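Local coordinates for protein serpin 2 (Anopheles gambiae, PDB 3PZF) that inhibits clip-domain serine proteases of the mosquito hemolymph as a serpin, and thereby holds back phenoloxidase activation and melanization, at residues F29-F34 and Q259-I264. Residues are numbered along the deposited sequence; the frame is centred on the assembly and turned at random.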
ATOM      1  N   PHE A  29      -5.473  -1.653  -9.408  1.00 25.09           N
ATOM      2  CA  PHE A  29      -4.033  -1.848  -9.418  1.00 23.74           C
ATOM      3  C   PHE A  29      -3.629  -3.034  -8.514  1.00 20.24           C
ATOM      4  O   PHE A  29      -2.726  -3.798  -8.828  1.00 23.36           O
ATOM      5  CB  PHE A  29      -3.342  -0.578  -8.915  1.00 23.71           C
ATOM      6  CG  PHE A  29      -1.859  -0.578  -9.103  1.00 26.27           C
ATOM      7  CD1 PHE A  29      -1.311  -0.424 -10.371  1.00 24.52           C
ATOM      8  CD2 PHE A  29      -1.006  -0.709  -8.012  1.00 23.86           C
ATOM      9  CE1 PHE A  29       0.074  -0.416 -10.546  1.00 24.14           C
ATOM     10  CE2 PHE A  29       0.372  -0.686  -8.176  1.00 23.09           C
ATOM     11  CZ  PHE A  29       0.908  -0.544  -9.446  1.00 27.74           C
ATOM     12  N   VAL A  30      -4.286  -3.146  -7.378  1.00 20.73           N
ATOM     13  CA  VAL A  30      -4.046  -4.278  -6.472  1.00 22.78           C
ATOM     14  C   VAL A  30      -4.303  -5.578  -7.219  1.00 27.89           C
ATOM     15  O   VAL A  30      -3.504  -6.511  -7.160  1.00 23.00           O
ATOM     16  CB  VAL A  30      -4.941  -4.191  -5.233  1.00 21.91           C
ATOM     17  CG1 VAL A  30      -5.129  -5.576  -4.608  1.00 27.92           C
ATOM     18  CG2 VAL A  30      -4.316  -3.220  -4.210  1.00 23.57           C
ATOM     19  N   LYS A  31      -5.401  -5.637  -7.957  1.00 23.96           N
ATOM     20  CA  LYS A  31      -5.747  -6.886  -8.646  1.00 30.13           C
ATOM     21  C   LYS A  31      -4.694  -7.255  -9.684  1.00 28.10           C
ATOM     22  O   LYS A  31      -4.364  -8.432  -9.855  1.00 33.26           O
ATOM     23  CB  LYS A  31      -7.103  -6.776  -9.334  1.00 33.43           C
ATOM     24  CG  LYS A  31      -8.282  -6.752  -8.394  1.00 31.98           C
ATOM     25  CD  LYS A  31      -9.520  -7.159  -9.164  1.00 43.26           C
ATOM     26  CE  LYS A  31     -10.692  -6.277  -8.891  1.00 51.34           C
ATOM     27  NZ  LYS A  31     -11.860  -6.773  -9.688  1.00 48.07           N
ATOM     28  N   GLU A  32      -4.157  -6.247 -10.367  1.00 24.08           N
ATOM     29  CA  GLU A  32      -3.107  -6.454 -11.363  1.00 24.29           C
ATOM     30  C   GLU A  32      -1.845  -7.027 -10.730  1.00 28.66           C
ATOM     31  O   GLU A  32      -1.218  -7.928 -11.275  1.00 33.16           O
ATOM     32  CB  GLU A  32      -2.776  -5.124 -12.059  1.00 26.42           C
ATOM     33  CG  GLU A  32      -1.595  -5.172 -13.037  1.00 34.18           C
ATOM     34  CD  GLU A  32      -1.847  -6.069 -14.247  1.00 40.24           C
ATOM     35  OE1 GLU A  32      -3.018  -6.232 -14.639  1.00 36.73           O
ATOM     36  OE2 GLU A  32      -0.872  -6.622 -14.797  1.00 38.89           O
ATOM     37  N   ILE A  33      -1.445  -6.485  -9.592  1.00 22.33           N
ATOM     38  CA  ILE A  33      -0.256  -6.982  -8.921  1.00 23.99           C
ATOM     39  C   ILE A  33      -0.507  -8.412  -8.442  1.00 25.21           C
ATOM     40  O   ILE A  33       0.298  -9.292  -8.694  1.00 28.54           O
ATOM     41  CB  ILE A  33       0.139  -6.090  -7.721  1.00 23.56           C
ATOM     42  CG1 ILE A  33       0.362  -4.617  -8.148  1.00 25.01           C
ATOM     43  CG2 ILE A  33       1.397  -6.596  -7.106  1.00 21.54           C
ATOM     44  CD1 ILE A  33       1.341  -4.460  -9.255  1.00 28.08           C
ATOM     45  N   PHE A  34      -1.621  -8.649  -7.756  1.00 23.11           N
ATOM     46  CA  PHE A  34      -1.861  -9.966  -7.147  1.00 23.71           C
ATOM     47  C   PHE A  34      -1.898 -11.083  -8.198  1.00 29.79           C
ATOM     48  O   PHE A  34      -1.361 -12.176  -7.984  1.00 31.03           O
ATOM     49  CB  PHE A  34      -3.185  -9.981  -6.363  1.00 23.84           C
ATOM     50  CG  PHE A  34      -3.158  -9.223  -5.048  1.00 20.59           C
ATOM     51  CD1 PHE A  34      -2.062  -8.466  -4.649  1.00 24.39           C
ATOM     52  CD2 PHE A  34      -4.268  -9.286  -4.205  1.00 20.75           C
ATOM     53  CE1 PHE A  34      -2.077  -7.757  -3.430  1.00 24.92           C
ATOM     54  CE2 PHE A  34      -4.289  -8.581  -2.998  1.00 25.09           C
ATOM     55  CZ  PHE A  34      -3.208  -7.824  -2.604  1.00 25.44           C
ATOM     56  N   GLN A 259     -10.709 -16.077  -7.253  1.00 29.48           N
ATOM     57  CA  GLN A 259     -12.148 -15.965  -7.481  1.00 29.62           C
ATOM     58  C   GLN A 259     -12.749 -14.812  -6.676  1.00 31.59           C
ATOM     59  O   GLN A 259     -13.560 -14.060  -7.190  1.00 34.24           O
ATOM     60  CB  GLN A 259     -12.860 -17.300  -7.149  1.00 26.47           C
ATOM     61  CG  GLN A 259     -12.368 -18.464  -8.055  1.00 40.82           C
ATOM     62  CD  GLN A 259     -12.936 -19.832  -7.679  1.00 44.14           C
ATOM     63  OE1 GLN A 259     -13.077 -20.156  -6.505  1.00 43.32           O
ATOM     64  NE2 GLN A 259     -13.257 -20.638  -8.685  1.00 46.19           N
ATOM     65  N   VAL A 260     -12.353 -14.678  -5.412  1.00 30.38           N
ATOM     66  CA  VAL A 260     -12.855 -13.595  -4.584  1.00 27.30           C
ATOM     67  C   VAL A 260     -12.389 -12.240  -5.172  1.00 30.18           C
ATOM     68  O   VAL A 260     -13.158 -11.279  -5.271  1.00 30.64           O
ATOM     69  CB  VAL A 260     -12.404 -13.780  -3.116  1.00 22.68           C
ATOM     70  CG1 VAL A 260     -12.765 -12.550  -2.281  1.00 28.69           C
ATOM     71  CG2 VAL A 260     -13.021 -15.068  -2.516  1.00 29.12           C
ATOM     72  N   LEU A 261     -11.136 -12.172  -5.613  1.00 28.98           N
ATOM     73  CA  LEU A 261     -10.640 -10.946  -6.252  1.00 24.91           C
ATOM     74  C   LEU A 261     -11.510 -10.469  -7.425  1.00 31.32           C
ATOM     75  O   LEU A 261     -11.856  -9.294  -7.513  1.00 31.95           O
ATOM     76  CB  LEU A 261      -9.200 -11.133  -6.723  1.00 30.18           C
ATOM     77  CG  LEU A 261      -8.169 -11.015  -5.601  1.00 37.39           C
ATOM     78  CD1 LEU A 261      -6.798 -11.329  -6.148  1.00 43.31           C
ATOM     79  CD2 LEU A 261      -8.171  -9.612  -4.972  1.00 32.69           C
ATOM     80  N   ASP A 262     -11.877 -11.382  -8.318  1.00 36.46           N
ATOM     81  CA  ASP A 262     -12.697 -11.033  -9.476  1.00 32.84           C
ATOM     82  C   ASP A 262     -14.051 -10.452  -9.085  1.00 40.00           C
ATOM     83  O   ASP A 262     -14.685  -9.746  -9.870  1.00 43.31           O
ATOM     84  CB  ASP A 262     -12.916 -12.265 -10.359  1.00 46.98           C
ATOM     85  CG  ASP A 262     -11.639 -12.728 -11.043  1.00 49.57           C
ATOM     86  OD1 ASP A 262     -10.761 -11.879 -11.303  1.00 46.97           O
ATOM     87  OD2 ASP A 262     -11.514 -13.942 -11.320  1.00 52.81           O
ATOM     88  N   ARG A 263     -14.491 -10.757  -7.872  1.00 32.20           N
ATOM     89  CA  ARG A 263     -15.786 -10.301  -7.372  1.00 33.93           C
ATOM     90  C   ARG A 263     -15.672  -8.933  -6.742  1.00 39.54           C
ATOM     91  O   ARG A 263     -16.676  -8.250  -6.550  1.00 34.37           O
ATOM     92  CB  ARG A 263     -16.337 -11.273  -6.310  1.00 31.29           C
ATOM     93  CG  ARG A 263     -16.839 -12.609  -6.865  1.00 48.91           C
ATOM     94  CD  ARG A 263     -18.078 -12.410  -7.723  1.00 64.26           C
ATOM     95  NE  ARG A 263     -19.183 -11.827  -6.961  1.00 66.59           N
ATOM     96  CZ  ARG A 263     -20.271 -11.289  -7.504  1.00 65.42           C
ATOM     97  NH1 ARG A 263     -20.408 -11.250  -8.825  1.00 63.20           N
ATOM     98  NH2 ARG A 263     -21.222 -10.785  -6.723  1.00 54.59           N
ATOM     99  N   ILE A 264     -14.449  -8.543  -6.393  1.00 32.50           N
ATOM    100  CA  ILE A 264     -14.234  -7.285  -5.695  1.00 28.12           C
ATOM    101  C   ILE A 264     -14.081  -6.117  -6.644  1.00 30.75           C
ATOM    102  O   ILE A 264     -13.284  -6.165  -7.574  1.00 32.85           O
ATOM    103  CB  ILE A 264     -12.979  -7.347  -4.820  1.00 25.33           C
ATOM    104  CG1 ILE A 264     -13.217  -8.304  -3.641  1.00 24.46           C
ATOM    105  CG2 ILE A 264     -12.618  -5.960  -4.309  1.00 26.58           C
ATOM    106  CD1 ILE A 264     -11.957  -8.543  -2.836  1.00 25.11           C
TER
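Lys-31 reaches from its helix to the C-terminal end of the helix carrying Leu-261, and there its ammonium group meets two backbone carbonyls. The two short helical segments run nearly antiparallel, their directions differing by 159°, with a closest axis approach of 10.8 Å. Lys-31 and Leu-261 face each other, each with CB directed at the opposite segment, and their CA atoms lie 6.8 Å apart. The bend of the lysine chain at chi3 (-135°) carries CE to the two carbonyl oxygens, Leu-261 O and Ile-264 O, and NZ donates a hydrogen bond of 2.6 Å to Ile-264 O. That donor sits nearly in line with the carbonyl, the C=O...NZ angle being 167°. Lys-31 CE lies only 2.9 Å from Ile-264 O, however, so the bond is short and sharply bent at the donor end. A second, weak bond from NZ to Leu-261 O measures 3.3 Å. A positive charge near this end of the helix may be favoured. Asp-262 probably adds a modest attraction, its OD1 standing 5.5 Å from Lys-31 NZ without touching it.

One turn further on, Phe-34 supplies the apolar part of the contact. Its ring edge, at CD2, meets Leu-261 CD1 at 3.8 Å, with that methyl in the ring plane, and the two side chains cross at about a right angle, while Val-30 CG1 backs one ring face from within the same helix, toward the rim.

The contact joins helix 24-35 to helix 257-263 within the serpin fold. Phe-34 also packs on Val-41 and Leu-43 of strand 41-43, whereas Phe-29 and Ile-33 turn to Pro-299 of helix 297-302. In helix 257-263 and just beyond it, Val-260 and Ile-264 pack on Ile-249 of strand 244-251.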